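Fimbrium subunit Fim1C (Bacteroides vulgatus, PDB 4QB7) is probably a component of the tip of fimbriae, the filamentous cell-surface appendages that mediate cell adhesion and biofilm formation. Local coordinates at residues Asp88-Phe93 and Ile148-Asn153; Phe43-Ser48 and Thr59-Met64; Ile14-Tyr19 and Val160-Ser165. All blocks are in the same frame, centred on the assembly; numbering follows the deposited sequence.

Contact 1 (Asp88-Phe93 and Ile148-Asn153). With SO4 (sulfate ion), chain I; SO4 (sulfate ion), chain L.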
loop_
_atom_site.group_PDB
_atom_site.type_symbol
_atom_site.label_atom_id
_atom_site.label_comp_id
_atom_site.label_asym_id
_atom_site.label_seq_id
_atom_site.Cartn_x
_atom_site.Cartn_y
_atom_site.Cartn_z
ATOM N N ASP A 88 -4.428 -11.522 -37.976
ATOM C CA ASP A 88 -3.353 -11.961 -37.090
ATOM C C ASP A 88 -2.805 -10.858 -36.174
ATOM O O ASP A 88 -1.754 -11.037 -35.537
ATOM C CB ASP A 88 -2.220 -12.599 -37.902
ATOM C CG ASP A 88 -1.688 -11.824 -39.103
ATOM O OD1 ASP A 88 -1.858 -10.574 -39.147
ATOM O OD2 ASP A 88 -1.060 -12.450 -39.967
ATOM N N LYS A 89 -3.561 -9.750 -36.058
ATOM C CA LYS A 89 -3.254 -8.636 -35.179
ATOM C C LYS A 89 -3.280 -9.103 -33.727
ATOM O O LYS A 89 -4.033 -10.024 -33.376
ATOM C CB LYS A 89 -4.252 -7.493 -35.400
ATOM C CG LYS A 89 -3.898 -6.625 -36.584
ATOM C CD LYS A 89 -4.612 -5.284 -36.535
ATOM C CE LYS A 89 -5.773 -5.175 -37.487
ATOM N NZ LYS A 89 -6.926 -5.997 -37.028
ATOM N N LYS A 90 -2.451 -8.469 -32.895
ATOM C CA LYS A 90 -2.289 -8.783 -31.475
ATOM C C LYS A 90 -2.800 -7.642 -30.603
ATOM O O LYS A 90 -2.851 -6.494 -31.068
ATOM C CB LYS A 90 -0.806 -9.073 -31.172
ATOM C CG LYS A 90 -0.316 -10.378 -31.817
ATOM C CD LYS A 90 1.161 -10.679 -31.580
ATOM C CE LYS A 90 1.482 -11.976 -32.269
ATOM N NZ LYS A 90 2.932 -12.262 -32.371
ATOM N N ILE A 91 -3.213 -7.956 -29.351
ATOM C CA ILE A 91 -3.652 -6.934 -28.380
ATOM C C ILE A 91 -2.873 -7.104 -27.082
ATOM O O ILE A 91 -2.780 -8.210 -26.546
ATOM C CB ILE A 91 -5.193 -6.896 -28.115
ATOM C CG1 ILE A 91 -6.008 -6.816 -29.435
ATOM C CG2 ILE A 91 -5.558 -5.709 -27.200
ATOM C CD1 ILE A 91 -7.426 -7.252 -29.207
ATOM N N THR A 92 -2.284 -6.002 -26.603
ATOM C CA THR A 92 -1.532 -5.954 -25.362
ATOM C C THR A 92 -2.383 -5.222 -24.331
ATOM O O THR A 92 -2.894 -4.119 -24.582
ATOM C CB THR A 92 -0.139 -5.336 -25.573
ATOM O OG1 THR A 92 0.665 -6.324 -26.187
ATOM C CG2 THR A 92 0.542 -4.956 -24.263
ATOM N N PHE A 93 -2.520 -5.851 -23.162
ATOM C CA PHE A 93 -3.321 -5.340 -22.069
ATOM C C PHE A 93 -2.457 -4.940 -20.891
ATOM O O PHE A 93 -1.361 -5.471 -20.693
ATOM C CB PHE A 93 -4.361 -6.399 -21.638
ATOM C CG PHE A 93 -5.321 -6.814 -22.734
ATOM C CD1 PHE A 93 -4.987 -7.827 -23.629
ATOM C CD2 PHE A 93 -6.558 -6.190 -22.874
ATOM C CE1 PHE A 93 -5.862 -8.188 -24.662
ATOM C CE2 PHE A 93 -7.433 -6.555 -23.901
ATOM C CZ PHE A 93 -7.088 -7.565 -24.779
ATOM N N ILE A 148 -0.292 -11.131 -20.602
ATOM C CA ILE A 148 -1.470 -10.421 -21.110
ATOM C C ILE A 148 -1.034 -9.461 -22.244
ATOM O O ILE A 148 -1.817 -8.625 -22.685
ATOM C CB ILE A 148 -2.369 -9.752 -20.052
ATOM C CG1 ILE A 148 -1.624 -8.706 -19.189
ATOM C CG2 ILE A 148 -3.071 -10.824 -19.225
ATOM C CD1 ILE A 148 -2.543 -7.689 -18.512
ATOM N N GLN A 149 0.203 -9.639 -22.742
ATOM C CA GLN A 149 0.776 -8.931 -23.887
ATOM C C GLN A 149 0.769 -9.844 -25.098
ATOM O O GLN A 149 0.884 -11.074 -24.955
ATOM C CB GLN A 149 2.201 -8.462 -23.602
ATOM C CG GLN A 149 2.287 -7.640 -22.351
ATOM C CD GLN A 149 3.674 -7.142 -22.051
ATOM O OE1 GLN A 149 4.659 -7.489 -22.716
ATOM N NE2 GLN A 149 3.766 -6.323 -21.013
ATOM N N ASP A 150 0.626 -9.251 -26.297
ATOM C CA ASP A 150 0.599 -9.970 -27.590
ATOM C C ASP A 150 -0.447 -11.088 -27.591
ATOM O O ASP A 150 -0.154 -12.238 -27.939
ATOM C CB ASP A 150 1.989 -10.529 -27.947
ATOM C CG ASP A 150 3.032 -9.487 -28.248
ATOM O OD1 ASP A 150 2.651 -8.362 -28.682
ATOM O OD2 ASP A 150 4.224 -9.794 -28.085
ATOM N N GLN A 151 -1.671 -10.740 -27.190
ATOM C CA GLN A 151 -2.761 -11.707 -27.117
ATOM C C GLN A 151 -3.556 -11.771 -28.406
ATOM O O GLN A 151 -3.773 -10.757 -29.079
ATOM C CB GLN A 151 -3.699 -11.372 -25.947
ATOM C CG GLN A 151 -2.998 -11.376 -24.584
ATOM C CD GLN A 151 -2.637 -12.776 -24.139
ATOM O OE1 GLN A 151 -1.482 -13.209 -24.224
ATOM N NE2 GLN A 151 -3.618 -13.512 -23.635
ATOM N N THR A 152 -3.948 -12.989 -28.761
ATOM C CA THR A 152 -4.851 -13.292 -29.867
ATOM C C THR A 152 -6.008 -14.094 -29.267
ATOM O O THR A 152 -5.970 -14.459 -28.090
ATOM C CB THR A 152 -4.168 -14.020 -31.026
ATOM O OG1 THR A 152 -3.894 -15.382 -30.679
ATOM C CG2 THR A 152 -2.946 -13.293 -31.555
ATOM N N ASN A 153 -7.000 -14.408 -30.079
ATOM C CA ASN A 153 -8.143 -15.211 -29.681
ATOM C C ASN A 153 -7.697 -16.607 -29.212
ATOM O O ASN A 153 -8.408 -17.243 -28.448
ATOM C CB ASN A 153 -9.086 -15.319 -30.887
ATOM C CG ASN A 153 -10.279 -16.219 -30.699
ATOM O OD1 ASN A 153 -11.065 -16.094 -29.741
ATOM N ND2 ASN A 153 -10.423 -17.166 -31.613
HETATM S S SO4 I . 6.129 -11.861 -30.883
HETATM O O1 SO4 I . 5.810 -12.520 -29.609
HETATM O O2 SO4 I . 7.423 -11.189 -30.803
HETATM O O3 SO4 I . 6.213 -12.873 -31.930
HETATM O O4 SO4 I . 5.063 -10.899 -31.172
HETATM S S SO4 L . -10.746 -6.809 -37.274
HETATM O O1 SO4 L . -11.613 -7.504 -36.309
HETATM O O2 SO4 L . -9.622 -6.188 -36.573
HETATM O O3 SO4 L . -10.240 -7.766 -38.268
HETATM O O4 SO4 L . -11.533 -5.763 -37.932
HETATM O O HOH W 1 0.422 -6.553 -29.100
HETATM O O HOH W 2 1.130 -6.400 -19.597
#

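Contact 2 (Phe43-Ser48 and Thr59-Met64). With SO4 (sulfate ion), chain D.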
loop_
_atom_site.group_PDB
_atom_site.type_symbol
_atom_site.label_atom_id
_atom_site.label_comp_id
_atom_site.label_asym_id
_atom_site.label_seq_id
_atom_site.Cartn_x
_atom_site.Cartn_y
_atom_site.Cartn_z
ATOM N N PHE A 43 -6.270 -0.902 -20.121
ATOM C CA PHE A 43 -5.609 -0.291 -21.266
ATOM C C PHE A 43 -5.368 -1.399 -22.247
ATOM O O PHE A 43 -4.933 -2.472 -21.837
ATOM C CB PHE A 43 -4.288 0.374 -20.899
ATOM C CG PHE A 43 -4.365 1.583 -20.003
ATOM C CD1 PHE A 43 -4.299 1.447 -18.616
ATOM C CD2 PHE A 43 -4.370 2.865 -20.540
ATOM C CE1 PHE A 43 -4.294 2.577 -17.782
ATOM C CE2 PHE A 43 -4.389 3.991 -19.714
ATOM C CZ PHE A 43 -4.346 3.842 -18.341
ATOM N N ALA A 44 -5.676 -1.193 -23.527
ATOM C CA ALA A 44 -5.425 -2.201 -24.545
ATOM C C ALA A 44 -4.881 -1.540 -25.802
ATOM O O ALA A 44 -5.426 -0.551 -26.290
ATOM C CB ALA A 44 -6.672 -3.007 -24.832
ATOM N N TYR A 45 -3.769 -2.084 -26.298
ATOM C CA TYR A 45 -3.020 -1.598 -27.452
ATOM C C TYR A 45 -3.006 -2.646 -28.554
ATOM O O TYR A 45 -2.401 -3.711 -28.416
ATOM C CB TYR A 45 -1.571 -1.279 -27.017
ATOM C CG TYR A 45 -1.404 -0.225 -25.941
ATOM C CD1 TYR A 45 -1.767 -0.481 -24.619
ATOM C CD2 TYR A 45 -0.762 0.974 -26.212
ATOM C CE1 TYR A 45 -1.576 0.470 -23.612
ATOM C CE2 TYR A 45 -0.537 1.918 -25.206
ATOM C CZ TYR A 45 -0.989 1.678 -23.920
ATOM O OH TYR A 45 -0.797 2.617 -22.941
ATOM N N GLN A 46 -3.675 -2.354 -29.644
ATOM C CA GLN A 46 -3.682 -3.254 -30.792
ATOM C C GLN A 46 -2.460 -2.965 -31.703
ATOM O O GLN A 46 -2.232 -1.819 -32.110
ATOM C CB GLN A 46 -4.996 -3.153 -31.576
ATOM C CG GLN A 46 -5.107 -4.228 -32.634
ATOM C CD GLN A 46 -6.344 -4.063 -33.439
ATOM O OE1 GLN A 46 -7.234 -4.909 -33.420
ATOM N NE2 GLN A 46 -6.429 -2.958 -34.156
ATOM N N THR A 47 -1.670 -4.017 -31.971
ATOM C CA THR A 47 -0.489 -3.981 -32.826
ATOM C C THR A 47 -0.687 -4.972 -33.971
ATOM O O THR A 47 -1.649 -5.748 -33.984
ATOM C CB THR A 47 0.812 -4.338 -32.038
ATOM O OG1 THR A 47 0.912 -5.755 -31.869
ATOM C CG2 THR A 47 0.973 -3.600 -30.710
ATOM N N SER A 48 0.275 -5.024 -34.882
ATOM C CA SER A 48 0.285 -6.054 -35.910
ATOM C C SER A 48 0.852 -7.346 -35.274
ATOM O O SER A 48 1.248 -7.339 -34.105
ATOM C CB SER A 48 1.134 -5.607 -37.098
ATOM O OG SER A 48 2.523 -5.754 -36.853
ATOM N N THR A 59 2.812 3.236 -30.581
ATOM C CA THR A 59 1.452 2.725 -30.370
ATOM C C THR A 59 0.813 3.421 -29.165
ATOM O O THR A 59 1.439 3.518 -28.100
ATOM C CB THR A 59 1.427 1.197 -30.192
ATOM O OG1 THR A 59 2.131 0.595 -31.268
ATOM C CG2 THR A 59 0.009 0.626 -30.177
ATOM N N THR A 60 -0.441 3.887 -29.338
ATOM C CA THR A 60 -1.238 4.539 -28.291
ATOM C C THR A 60 -2.291 3.540 -27.766
ATOM O O THR A 60 -2.554 2.564 -28.475
ATOM C CB THR A 60 -1.903 5.847 -28.824
ATOM O OG1 THR A 60 -2.963 5.558 -29.743
ATOM C CG2 THR A 60 -0.907 6.835 -29.406
ATOM N N PRO A 61 -2.934 3.751 -26.574
ATOM C CA PRO A 61 -3.986 2.801 -26.120
ATOM C C PRO A 61 -5.203 2.901 -27.036
ATOM O O PRO A 61 -6.246 3.463 -26.700
ATOM C CB PRO A 61 -4.275 3.250 -24.683
ATOM C CG PRO A 61 -3.891 4.665 -24.649
ATOM C CD PRO A 61 -2.751 4.850 -25.599
ATOM N N ASN A 62 -5.028 2.378 -28.237
ATOM C CA ASN A 62 -5.968 2.496 -29.355
ATOM C C ASN A 62 -7.146 1.531 -29.319
ATOM O O ASN A 62 -8.029 1.645 -30.161
ATOM C CB ASN A 62 -5.198 2.289 -30.651
ATOM C CG ASN A 62 -4.505 0.944 -30.749
ATOM O OD1 ASN A 62 -4.947 -0.054 -30.194
ATOM N ND2 ASN A 62 -3.423 0.870 -31.494
ATOM N N PHE A 63 -7.146 0.558 -28.403
ATOM C CA PHE A 63 -8.181 -0.478 -28.341
ATOM C C PHE A 63 -9.075 -0.321 -27.120
ATOM O O PHE A 63 -10.272 -0.537 -27.214
ATOM C CB PHE A 63 -7.516 -1.856 -28.350
ATOM C CG PHE A 63 -8.469 -2.966 -28.680
ATOM C CD1 PHE A 63 -8.879 -3.186 -29.993
ATOM C CD2 PHE A 63 -8.971 -3.791 -27.679
ATOM C CE1 PHE A 63 -9.779 -4.203 -30.292
ATOM C CE2 PHE A 63 -9.865 -4.815 -27.982
ATOM C CZ PHE A 63 -10.273 -5.004 -29.279
HETATM N N MSE A 64 -8.494 0.012 -25.962
HETATM C CA MSE A 64 -9.234 0.263 -24.726
HETATM C C MSE A 64 -8.489 1.344 -23.985
HETATM O O MSE A 64 -7.271 1.255 -23.879
HETATM C CB MSE A 64 -9.380 -1.017 -23.847
HETATM C CG MSE A 64 -10.402 -2.045 -24.351
HETATM SE SE MSE A 64 -10.575 -3.509 -23.091
HETATM C CE MSE A 64 -11.761 -4.624 -24.039
HETATM S S SO4 D . -1.968 4.061 -32.997
HETATM O O1 SO4 D . -1.263 3.067 -32.231
HETATM O O2 SO4 D . -1.000 4.715 -33.859
HETATM O O3 SO4 D . -3.003 3.409 -33.801
HETATM O O4 SO4 D . -2.600 5.070 -32.173
HETATM O O HOH W 3 0.761 -0.849 -33.556
#

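Contact 3 (Ile14-Tyr19 and Val160-Ser165). With SO4 (sulfate ion), chain M.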
loop_
_atom_site.group_PDB
_atom_site.type_symbol
_atom_site.label_atom_id
_atom_site.label_comp_id
_atom_site.label_asym_id
_atom_site.label_seq_id
_atom_site.Cartn_x
_atom_site.Cartn_y
_atom_site.Cartn_z
ATOM N N ILE A 14 -14.140 -10.675 -26.318
ATOM C CA ILE A 14 -13.054 -10.688 -25.355
ATOM C C ILE A 14 -13.629 -10.918 -23.981
ATOM O O ILE A 14 -14.473 -10.150 -23.522
ATOM C CB ILE A 14 -12.213 -9.381 -25.461
ATOM C CG1 ILE A 14 -11.597 -9.281 -26.875
ATOM C CG2 ILE A 14 -11.127 -9.306 -24.356
ATOM C CD1 ILE A 14 -11.139 -8.005 -27.275
ATOM N N GLY A 15 -13.197 -12.009 -23.368
ATOM C CA GLY A 15 -13.609 -12.387 -22.031
ATOM C C GLY A 15 -12.622 -11.859 -21.021
ATOM O O GLY A 15 -11.446 -11.626 -21.354
ATOM N N LEU A 16 -13.107 -11.629 -19.783
ATOM C CA LEU A 16 -12.260 -11.138 -18.705
ATOM C C LEU A 16 -12.266 -12.098 -17.563
ATOM O O LEU A 16 -13.300 -12.666 -17.236
ATOM C CB LEU A 16 -12.677 -9.743 -18.175
ATOM C CG LEU A 16 -12.887 -8.601 -19.148
ATOM C CD1 LEU A 16 -13.288 -7.366 -18.401
ATOM C CD2 LEU A 16 -11.651 -8.342 -19.977
ATOM N N ASP A 17 -11.131 -12.200 -16.891
ATOM C CA ASP A 17 -10.962 -12.996 -15.692
ATOM C C ASP A 17 -9.903 -12.346 -14.839
ATOM O O ASP A 17 -9.007 -11.701 -15.362
ATOM C CB ASP A 17 -10.593 -14.450 -16.041
ATOM C CG ASP A 17 -10.487 -15.375 -14.842
ATOM O OD1 ASP A 17 -11.305 -15.217 -13.886
ATOM O OD2 ASP A 17 -9.613 -16.275 -14.867
ATOM N N VAL A 18 -10.030 -12.469 -13.530
ATOM C CA VAL A 18 -9.072 -11.948 -12.559
ATOM C C VAL A 18 -8.654 -13.135 -11.721
ATOM O O VAL A 18 -9.505 -13.870 -11.212
ATOM C CB VAL A 18 -9.598 -10.764 -11.728
ATOM C CG1 VAL A 18 -8.555 -10.275 -10.731
ATOM C CG2 VAL A 18 -10.047 -9.628 -12.628
ATOM N N TYR A 19 -7.345 -13.372 -11.678
ATOM C CA TYR A 19 -6.725 -14.479 -10.978
ATOM C C TYR A 19 -6.901 -14.296 -9.486
ATOM O O TYR A 19 -6.758 -13.184 -8.984
ATOM C CB TYR A 19 -5.250 -14.577 -11.379
ATOM C CG TYR A 19 -4.405 -15.505 -10.541
ATOM C CD1 TYR A 19 -3.828 -15.069 -9.351
ATOM C CD2 TYR A 19 -4.096 -16.790 -10.984
ATOM C CE1 TYR A 19 -3.026 -15.911 -8.583
ATOM C CE2 TYR A 19 -3.274 -17.636 -10.236
ATOM C CZ TYR A 19 -2.741 -17.191 -9.033
ATOM O OH TYR A 19 -1.945 -18.014 -8.267
ATOM N N VAL A 160 -8.853 -12.788 -21.236
ATOM C CA VAL A 160 -7.701 -12.075 -20.710
ATOM C C VAL A 160 -7.707 -12.303 -19.207
ATOM O O VAL A 160 -8.645 -11.886 -18.528
ATOM C CB VAL A 160 -7.666 -10.562 -21.106
ATOM C CG1 VAL A 160 -6.354 -9.928 -20.690
ATOM C CG2 VAL A 160 -7.879 -10.386 -22.607
ATOM N N GLN A 161 -6.708 -13.028 -18.692
ATOM C CA GLN A 161 -6.641 -13.255 -17.255
ATOM C C GLN A 161 -5.682 -12.260 -16.607
ATOM O O GLN A 161 -4.464 -12.351 -16.798
ATOM C CB GLN A 161 -6.232 -14.687 -16.900
ATOM C CG GLN A 161 -6.367 -14.907 -15.388
ATOM C CD GLN A 161 -5.714 -16.143 -14.851
ATOM O OE1 GLN A 161 -4.555 -16.451 -15.149
ATOM N NE2 GLN A 161 -6.421 -16.823 -13.963
ATOM N N PHE A 162 -6.234 -11.341 -15.804
ATOM C CA PHE A 162 -5.454 -10.354 -15.094
ATOM C C PHE A 162 -4.982 -10.948 -13.782
ATOM O O PHE A 162 -5.664 -11.772 -13.186
ATOM C CB PHE A 162 -6.260 -9.065 -14.882
ATOM C CG PHE A 162 -6.701 -8.409 -16.170
ATOM C CD1 PHE A 162 -5.843 -7.564 -16.870
ATOM C CD2 PHE A 162 -7.974 -8.646 -16.692
ATOM C CE1 PHE A 162 -6.239 -6.987 -18.083
ATOM C CE2 PHE A 162 -8.373 -8.066 -17.904
ATOM C CZ PHE A 162 -7.500 -7.246 -18.596
ATOM N N LYS A 163 -3.791 -10.549 -13.366
ATOM C CA LYS A 163 -3.061 -10.966 -12.175
ATOM C C LYS A 163 -2.534 -9.676 -11.590
ATOM O O LYS A 163 -1.633 -9.076 -12.167
ATOM C CB LYS A 163 -1.934 -11.919 -12.624
ATOM C CG LYS A 163 -1.561 -13.083 -11.725
ATOM C CD LYS A 163 -1.294 -14.262 -12.668
ATOM C CE LYS A 163 -0.383 -15.350 -12.152
ATOM N NZ LYS A 163 -0.458 -16.560 -13.034
ATOM N N PHE A 164 -3.182 -9.168 -10.540
ATOM C CA PHE A 164 -2.831 -7.893 -9.937
ATOM C C PHE A 164 -1.742 -8.015 -8.886
ATOM O O PHE A 164 -1.777 -8.922 -8.052
ATOM C CB PHE A 164 -4.074 -7.256 -9.323
ATOM C CG PHE A 164 -5.027 -6.759 -10.380
ATOM C CD1 PHE A 164 -4.754 -5.593 -11.093
ATOM C CD2 PHE A 164 -6.210 -7.439 -10.649
ATOM C CE1 PHE A 164 -5.638 -5.131 -12.069
ATOM C CE2 PHE A 164 -7.082 -6.987 -11.646
ATOM C CZ PHE A 164 -6.798 -5.828 -12.338
ATOM N N SER A 165 -0.772 -7.088 -8.923
ATOM C CA SER A 165 0.316 -7.044 -7.942
ATOM C C SER A 165 0.231 -5.774 -7.135
ATOM O O SER A 165 -0.174 -4.748 -7.671
ATOM C CB SER A 165 1.667 -7.121 -8.645
ATOM O OG SER A 165 2.012 -8.462 -8.941
HETATM S S SO4 M . -5.593 -20.366 -12.585
HETATM O O1 SO4 M . -5.655 -21.616 -11.821
HETATM O O2 SO4 M . -4.218 -20.117 -13.042
HETATM O O3 SO4 M . -6.475 -20.459 -13.750
HETATM O O4 SO4 M . -6.041 -19.273 -11.722
HETATM O O HOH W 4 -5.049 -11.062 -9.006
#

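Contact 1 (Asp88-Phe93 and Ile148-Asn153)
A side-chain oxygen, T92 OG1, takes part in the pairing of these two backbones: the N-H of D150 gives it an almost straight hydrogen bond (2.9 Å, 169° at the hydrogen). T92 sets OG1 beside its own backbone N, anti to the carbonyl carbon (chi1 -77°), and the other branch, CG2, rests 3.7 Å from Q149 CG. T92 lies opposite Q149, their CA atoms 4.0 Å apart, and D150, whose phi and psi are both positive, turns its N-H back to the threonine. A water joins T92 OG1 to D150 OD1, an oxygen that also accepts from W52 N. A valine here would probably leave D150 N without its acceptor and the water without one of its two partners. Before T92 in its strand, I91 forms an antiparallel hydrogen-bonded pair with Q151, I91 N to Q151 O at 2.9 Å and Q151 N to I91 O at 2.8 Å. After it, F93 N reaches I148 O at 2.9 Å. The same carbonyl oxygen lies at the edge of the F93 ring, in its plane, while I148 CD1 packs on F93 CB. K90 suits the outer end: its long methylene chain crosses D150, CD to CB at 3.7 Å, before NZ bonds a sulfate, probably from the crystallisation liquor, and S49 O. The loop 148-153 lines one side of strand 90-97, whose other side pairs with strand 40-47; F93 and I148 press on V160 and F162 of strand 159-178, and W52 of helix 52-55 meets T92 and Q149.

Contact 2 (Phe43-Ser48 and Thr59-Met64)
P61 lies over the flat face of Y45, its CA 3.7 Å from the ring centroid and only 14° off the normal, a CH-pi contact. The proline ring runs alongside the phenol and points the same way, bringing CD within 3.7 Å of Y45 CE2; proline suits the place because its ring-locked backbone, which also helps to make a tight turn, offers a CA-H and ring carbons to the phenol. The in-plane edge of the same aromatic ring meets T59 O, and W52 meets Y45 edge-to-face. A44 supplies a second apolar patch. Its small CB touches the CB of M64, modelled as selenomethionine, and sits at the edge of the F63 ring, 3.7 Å from CD2; a methyl group leaves room for both neighbours, and for I91 and F93 of strand 90-97. Here the backbone departs from regular pairing. F63 and M64 both face A44 in a classic beta bulge, and A44 O accepts from F63 N (2.9 Å) and M64 N (3.1 Å), which come from the same face of its carbonyl plane, while A44 N returns a bond to M64 O. Just before the bulge, P61 is the centre of an inverse gamma turn, and N62 then takes over the pairing with its side chain. With CG held between its backbone N and carbonyl carbon (chi1 59°), the amide meets Q46 in the manner of a peptide group: OD1 accepts from Q46 N at 2.7 Å, and ND2 donates to Q46 O at 3.0 Å, both on in-plane lone pairs. At the outer rim ND2 also reaches a sulfate, probably from the crystallisation liquor, which T60 N binds as well, while T59 OG1 bonds E55 O.

Contact 3 (Ile14-Tyr19 and Val160-Ser165)
F162 O receives the backbone N-H of Y19 at 2.8 Å, a bond that is straight at the hydrogen (173°) and nearly collinear with the carbonyl; the CA-H of V18 leans on the same oxygen. Three more backbone bonds continue the ladder: F162 N to D17 O, D17 N to V160 O, and V160 N to G15 O. On one face of the sheet the apolar residues L16, V18, V160 and F162 gather. L16 CD2 lies in the plane of the F162 ring at its edge, 3.9 Å from CE2, and V160 CG1 covers part of a face of that ring. V18 CG1 meets the edge of F164 in the same fashion, 3.7 Å from CD2, the two side chains crossing at about a right angle; large apolar side chains suit this face because I42 and F40 of strand 40-47 and F93 of strand 90-97 pack against it. The two strands run parallel, their short axes 22° apart, and within this chain strand 15-18 pairs with strand 159-178, at an edge of the mixed sheet in this fimbrillin-like fold. It falls in a predicted propeptide, so processing, if it occurs, would probably remove it and uncover that edge of strand 159-178. On the opposite face D17 and Q161 lie side by side, linked by a weak bond from NE2 to OD2 at 3.4 Å, and NE2 also meets the edge of the Y19 ring and, weakly, a sulfate. CG of Y19 is anti to its backbone N (chi1 169°), which brings it beside K163; the lysine chain, bent at chi2, crosses the ring obliquely, with CE 4.1 Å from the centroid, over the centre, and NZ in an off-centre cation-pi contact at 4.5 Å. A water bridges Y19 O and F164 N.

All three contacts belong to the same mixed sheet. Contacts 1 and 2 are neighbours, their centres about 9 Å apart, because strands 90-97 and 40-47 pair: T92 O probably accepts from Y45 N (2.8 Å), and K90 O from T47 N (2.9 Å). Contact 3, about 14 Å from contact 1 centre to centre, meets it by packing, with F93 CE1 3.6 Å from V160 CG2. Contact 2 lies about 17 Å from contact 3 between centres, yet F63 CE2 touches I14 CD1 at 3.5 Å. Along the sequence, contacts 1 and 2 fall within the long span that contact 3 brackets. Sulfates, probably from the crystallisation liquor, sit at the rim of each contact and mark no known site.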